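Local structure of tudor and KH domain-containing protein homolog (Bombyx mori, 5VQH) at residues 169-172 with 173-176; 179-183 with 184-188. The protein recognises symmetrically dimethylated arginines of the Piwi proteins Siwi and Ago3 through its extended Tudor domain and takes part in primary piRNA biogenesis. All coordinates share one frame; numbering follows the deposited sequence.

How the contacts relate
Contacts 1 and 2 follow in series along the chain, the first on the opening turns of helix 170-179 and the second in the loop that leads from this helix into strand 187-198. Their centres are 15 Å apart. Thr180 ties them together, since its OG1 is hydrogen-bonded to the carbonyl O of Phe176. Both belong to the part of the extended Tudor domain built round the mixed sheet that contains strands 23-30 and 187-198. They differ in their relation to the bound dimethylarginine: the side chain of Ala183 in contact 2 comes within about 5 Å of it, whereas that of Phe176 in contact 1 is about 14 Å away.

Contact 1: 169-172 with 173-176; sequences HPQA and VERF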
loop_
_atom_site.group_PDB
_atom_site.type_symbol
_atom_site.label_atom_id
_atom_site.label_comp_id
_atom_site.label_asym_id
_atom_site.label_seq_id
_atom_site.Cartn_x
_atom_site.Cartn_y
_atom_site.Cartn_z
ATOM N N HIS A 169 10.865 15.717 -5.394
ATOM C CA HIS A 169 12.269 15.513 -5.176
ATOM C C HIS A 169 12.455 14.333 -4.215
ATOM O O HIS A 169 11.741 14.233 -3.217
ATOM C CB HIS A 169 12.867 16.787 -4.591
ATOM C CG HIS A 169 14.365 16.768 -4.483
ATOM N ND1 HIS A 169 15.032 16.102 -3.475
ATOM C CD2 HIS A 169 15.323 17.343 -5.250
ATOM C CE1 HIS A 169 16.333 16.251 -3.629
ATOM N NE2 HIS A 169 16.534 17.003 -4.697
ATOM N N PRO A 170 13.428 13.444 -4.488
ATOM C CA PRO A 170 13.708 12.274 -3.640
ATOM C C PRO A 170 13.803 12.521 -2.117
ATOM O O PRO A 170 13.465 11.663 -1.329
ATOM C CB PRO A 170 15.077 11.801 -4.149
ATOM C CG PRO A 170 15.136 12.243 -5.554
ATOM C CD PRO A 170 14.335 13.512 -5.649
ATOM N N GLN A 171 14.336 13.647 -1.709
ATOM C CA GLN A 171 14.473 13.968 -0.303
ATOM C C GLN A 171 13.206 14.500 0.336
ATOM O O GLN A 171 13.099 14.490 1.566
ATOM C CB GLN A 171 15.567 15.007 -0.115
ATOM C CG GLN A 171 16.939 14.481 -0.423
ATOM C CD GLN A 171 17.191 13.131 0.228
ATOM O OE1 GLN A 171 16.908 12.921 1.419
ATOM N NE2 GLN A 171 17.720 12.200 -0.555
ATOM N N ALA A 172 12.317 15.042 -0.498
ATOM C CA ALA A 172 10.947 15.363 -0.119
ATOM C C ALA A 172 10.272 14.055 0.258
ATOM O O ALA A 172 9.717 13.942 1.339
ATOM C CB ALA A 172 10.197 16.017 -1.270
ATOM N N VAL A 173 10.356 13.069 -0.640
ATOM C CA VAL A 173 9.784 11.771 -0.412
ATOM C C VAL A 173 10.380 11.197 0.837
ATOM O O VAL A 173 9.661 10.642 1.665
ATOM C CB VAL A 173 10.038 10.801 -1.559
ATOM C CG1 VAL A 173 9.426 9.446 -1.252
ATOM C CG2 VAL A 173 9.440 11.338 -2.852
ATOM N N GLU A 174 11.684 11.334 0.998
ATOM C CA GLU A 174 12.372 10.772 2.168
ATOM C C GLU A 174 11.844 11.342 3.498
ATOM O O GLU A 174 11.628 10.632 4.486
ATOM C CB GLU A 174 13.868 11.067 2.054
ATOM C CG GLU A 174 14.693 10.581 3.238
ATOM C CD GLU A 174 14.379 9.151 3.633
ATOM O OE1 GLU A 174 14.123 8.316 2.732
ATOM O OE2 GLU A 174 14.394 8.866 4.851
ATOM N N ARG A 175 11.647 12.645 3.491
ATOM C CA ARG A 175 11.231 13.373 4.660
ATOM C C ARG A 175 9.760 13.046 5.013
ATOM O O ARG A 175 9.381 12.928 6.202
ATOM C CB ARG A 175 11.461 14.847 4.362
ATOM C CG ARG A 175 11.165 15.766 5.502
ATOM C CD ARG A 175 12.289 15.873 6.498
ATOM N NE ARG A 175 11.738 16.639 7.604
ATOM C CZ ARG A 175 11.671 16.224 8.859
ATOM N NH1 ARG A 175 12.181 15.038 9.239
ATOM N NH2 ARG A 175 11.120 17.029 9.759
ATOM N N PHE A 176 8.964 12.862 3.970
ATOM C CA PHE A 176 7.617 12.392 4.114
ATOM C C PHE A 176 7.627 10.999 4.723
ATOM O O PHE A 176 6.743 10.683 5.508
ATOM C CB PHE A 176 6.898 12.399 2.757
ATOM C CG PHE A 176 5.459 11.907 2.801
ATOM C CD1 PHE A 176 4.490 12.583 3.529
ATOM C CD2 PHE A 176 5.052 10.788 2.044
ATOM C CE1 PHE A 176 3.167 12.145 3.540
ATOM C CE2 PHE A 176 3.720 10.351 2.042
ATOM C CZ PHE A 176 2.782 11.031 2.805
#
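Val173 N and Glu174 N reach back to His169 O (3.1 Å) and Pro170 O (2.9 Å), and Arg175 N to Gln171 O and Phe176 N to Ala172 O repeat the i to i+4 pattern through the next residues. The first and last of these bonds run nearly along their C=O axes, while Arg175 N stands above the carbonyl plane of Gln171. His169 is the N-cap of helix 170-179: its ring nitrogen ND1 accepts from Gln171 N at 3.1 Å, with the donor 19° out of the ring plane. One face of this imidazole is covered by Pro170 CD, near the rim. In this part of the extended Tudor domain the helix packs against helix 225-231 through Arg175 and Phe176, and the Phe176 ring meets Phe36 edge-to-face. Along the outer side, Gln171 and Glu174 run side by side in the same direction. Gln171 is bent at chi2 (-47°), which brings its OE1 to 3.6 Å from Glu174 CB and alongside CG, with the amide and carboxylate planes 37° apart. Arg175 CB lies 3.3 Å from Gln171 O, but the chain beyond it leads away to salt bridges with Glu232 and Glu178.

Contact 2: 179-183 with 184-188; sequences LTQVA and RWKAL
With CG of Gln181 anti to its carbonyl carbon (chi1 -52°) and the chain extended beyond, OE1 is carried over the start of the Lys186 side chain, whose CG is anti to the backbone N (chi1 168°). The backbone here combines two motifs: Gln181, with positive phi, ends helix 170-179 in a Schellman motif and also opens a type II beta turn closed by Arg184 N to Gln181 O (3.1 Å). Arg184 CB packs against this same oxygen at 3.3 Å, and its CG meets Val182 O. The Gln181 and Lys186 chains slant across each other, OE1 resting against the lysine methylenes CB (3.6 Å) and CG (3.9 Å) in van der Waals packing. Deeper in, Leu188 CD1, on strand 187-198, rests 4.0 Å from Thr180 CA. Ala183, within the turn, and Leu188, after it, make backbone hydrogen bonds to Val27 and Val25 of strand 23-30, which joins the loop to the sheet at two points. Two waters bridge the arms. One lies between Thr180 O and Lys186 O, 2.6 Å from each, while the second bridges Gln181 O and Lys186 N, accepting from the latter, at 2.8 Å from both.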
loop_
_atom_site.group_PDB
_atom_site.type_symbol
_atom_site.label_atom_id
_atom_site.label_comp_id
_atom_site.label_asym_id
_atom_site.label_seq_id
_atom_site.Cartn_x
_atom_site.Cartn_y
_atom_site.Cartn_z
ATOM N N LEU A 179 8.428 11.721 8.509
ATOM C CA LEU A 179 7.340 12.356 9.228
ATOM C C LEU A 179 6.187 11.387 9.483
ATOM O O LEU A 179 5.603 11.409 10.567
ATOM C CB LEU A 179 6.810 13.565 8.465
ATOM C CG LEU A 179 7.773 14.729 8.292
ATOM C CD1 LEU A 179 7.211 15.738 7.313
ATOM C CD2 LEU A 179 8.034 15.357 9.644
ATOM N N THR A 180 5.864 10.535 8.499
ATOM C CA THR A 180 4.805 9.511 8.664
ATOM C C THR A 180 5.301 8.277 9.380
ATOM O O THR A 180 4.482 7.429 9.768
ATOM C CB THR A 180 4.218 9.033 7.312
ATOM O OG1 THR A 180 5.225 8.359 6.534
ATOM C CG2 THR A 180 3.643 10.207 6.507
ATOM N N GLN A 181 6.623 8.158 9.544
ATOM C CA GLN A 181 7.214 6.924 10.077
ATOM C C GLN A 181 6.622 5.700 9.395
ATOM O O GLN A 181 6.138 4.769 10.037
ATOM C CB GLN A 181 7.024 6.825 11.588
ATOM C CG GLN A 181 7.500 8.074 12.302
ATOM C CD GLN A 181 7.786 7.854 13.772
ATOM O OE1 GLN A 181 7.389 6.854 14.365
ATOM N NE2 GLN A 181 8.498 8.801 14.372
ATOM N N VAL A 182 6.655 5.738 8.077
ATOM C CA VAL A 182 6.143 4.664 7.245
ATOM C C VAL A 182 6.614 3.309 7.732
ATOM O O VAL A 182 7.743 3.167 8.137
ATOM C CB VAL A 182 6.540 4.859 5.770
ATOM C CG1 VAL A 182 8.061 4.898 5.600
ATOM C CG2 VAL A 182 5.894 3.775 4.902
ATOM N N ALA A 183 5.711 2.344 7.745
ATOM C CA ALA A 183 6.007 0.956 8.126
ATOM C C ALA A 183 6.479 0.726 9.557
ATOM O O ALA A 183 7.016 -0.332 9.843
ATOM C CB ALA A 183 6.989 0.319 7.120
ATOM N N ARG A 184 6.267 1.687 10.448
ATOM C CA ARG A 184 6.703 1.570 11.842
ATOM C C ARG A 184 5.512 1.541 12.797
ATOM O O ARG A 184 5.654 1.806 13.977
ATOM C CB ARG A 184 7.592 2.752 12.196
ATOM C CG ARG A 184 8.892 2.826 11.411
ATOM C CD ARG A 184 9.929 1.964 12.111
ATOM N NE ARG A 184 11.209 1.887 11.407
ATOM C CZ ARG A 184 12.229 1.113 11.789
ATOM N NH1 ARG A 184 12.140 0.330 12.868
ATOM N NH2 ARG A 184 13.351 1.111 11.089
ATOM N N TRP A 185 4.325 1.253 12.288
ATOM C CA TRP A 185 3.117 1.303 13.108
ATOM C C TRP A 185 3.028 2.545 14.033
ATOM O O TRP A 185 2.800 2.435 15.233
ATOM C CB TRP A 185 2.981 0.007 13.897
ATOM C CG TRP A 185 3.180 -1.151 13.023
ATOM C CD1 TRP A 185 4.352 -1.840 12.818
ATOM C CD2 TRP A 185 2.209 -1.754 12.170
ATOM N NE1 TRP A 185 4.155 -2.845 11.910
ATOM C CE2 TRP A 185 2.850 -2.807 11.486
ATOM C CE3 TRP A 185 0.854 -1.514 11.918
ATOM C CZ2 TRP A 185 2.168 -3.629 10.565
ATOM C CZ3 TRP A 185 0.180 -2.325 10.997
ATOM C CH2 TRP A 185 0.834 -3.372 10.339
ATOM N N LYS A 186 3.195 3.720 13.449
ATOM C CA LYS A 186 2.862 4.960 14.132
ATOM C C LYS A 186 1.465 5.482 13.709
ATOM O O LYS A 186 1.250 5.874 12.553
ATOM C CB LYS A 186 3.907 6.015 13.825
ATOM C CG LYS A 186 3.526 7.426 14.247
ATOM C CD LYS A 186 3.511 7.536 15.764
ATOM C CE LYS A 186 3.602 8.985 16.230
ATOM N NZ LYS A 186 4.052 9.034 17.644
ATOM N N ALA A 187 0.529 5.473 14.651
ATOM C CA ALA A 187 -0.817 5.942 14.412
ATOM C C ALA A 187 -0.843 7.455 14.176
ATOM O O ALA A 187 -0.162 8.217 14.861
ATOM C CB ALA A 187 -1.679 5.593 15.589
ATOM N N LEU A 188 -1.589 7.876 13.174
ATOM C CA LEU A 188 -1.706 9.286 12.838
ATOM C C LEU A 188 -3.174 9.594 12.634
ATOM O O LEU A 188 -3.959 8.676 12.429
ATOM C CB LEU A 188 -0.970 9.598 11.536
ATOM C CG LEU A 188 0.552 9.519 11.525
ATOM C CD1 LEU A 188 1.051 9.682 10.120
ATOM C CD2 LEU A 188 1.149 10.622 12.391
HETATM O O HOH W 1 2.142 6.243 10.139
HETATM O O HOH W 2 3.491 4.109 10.648
#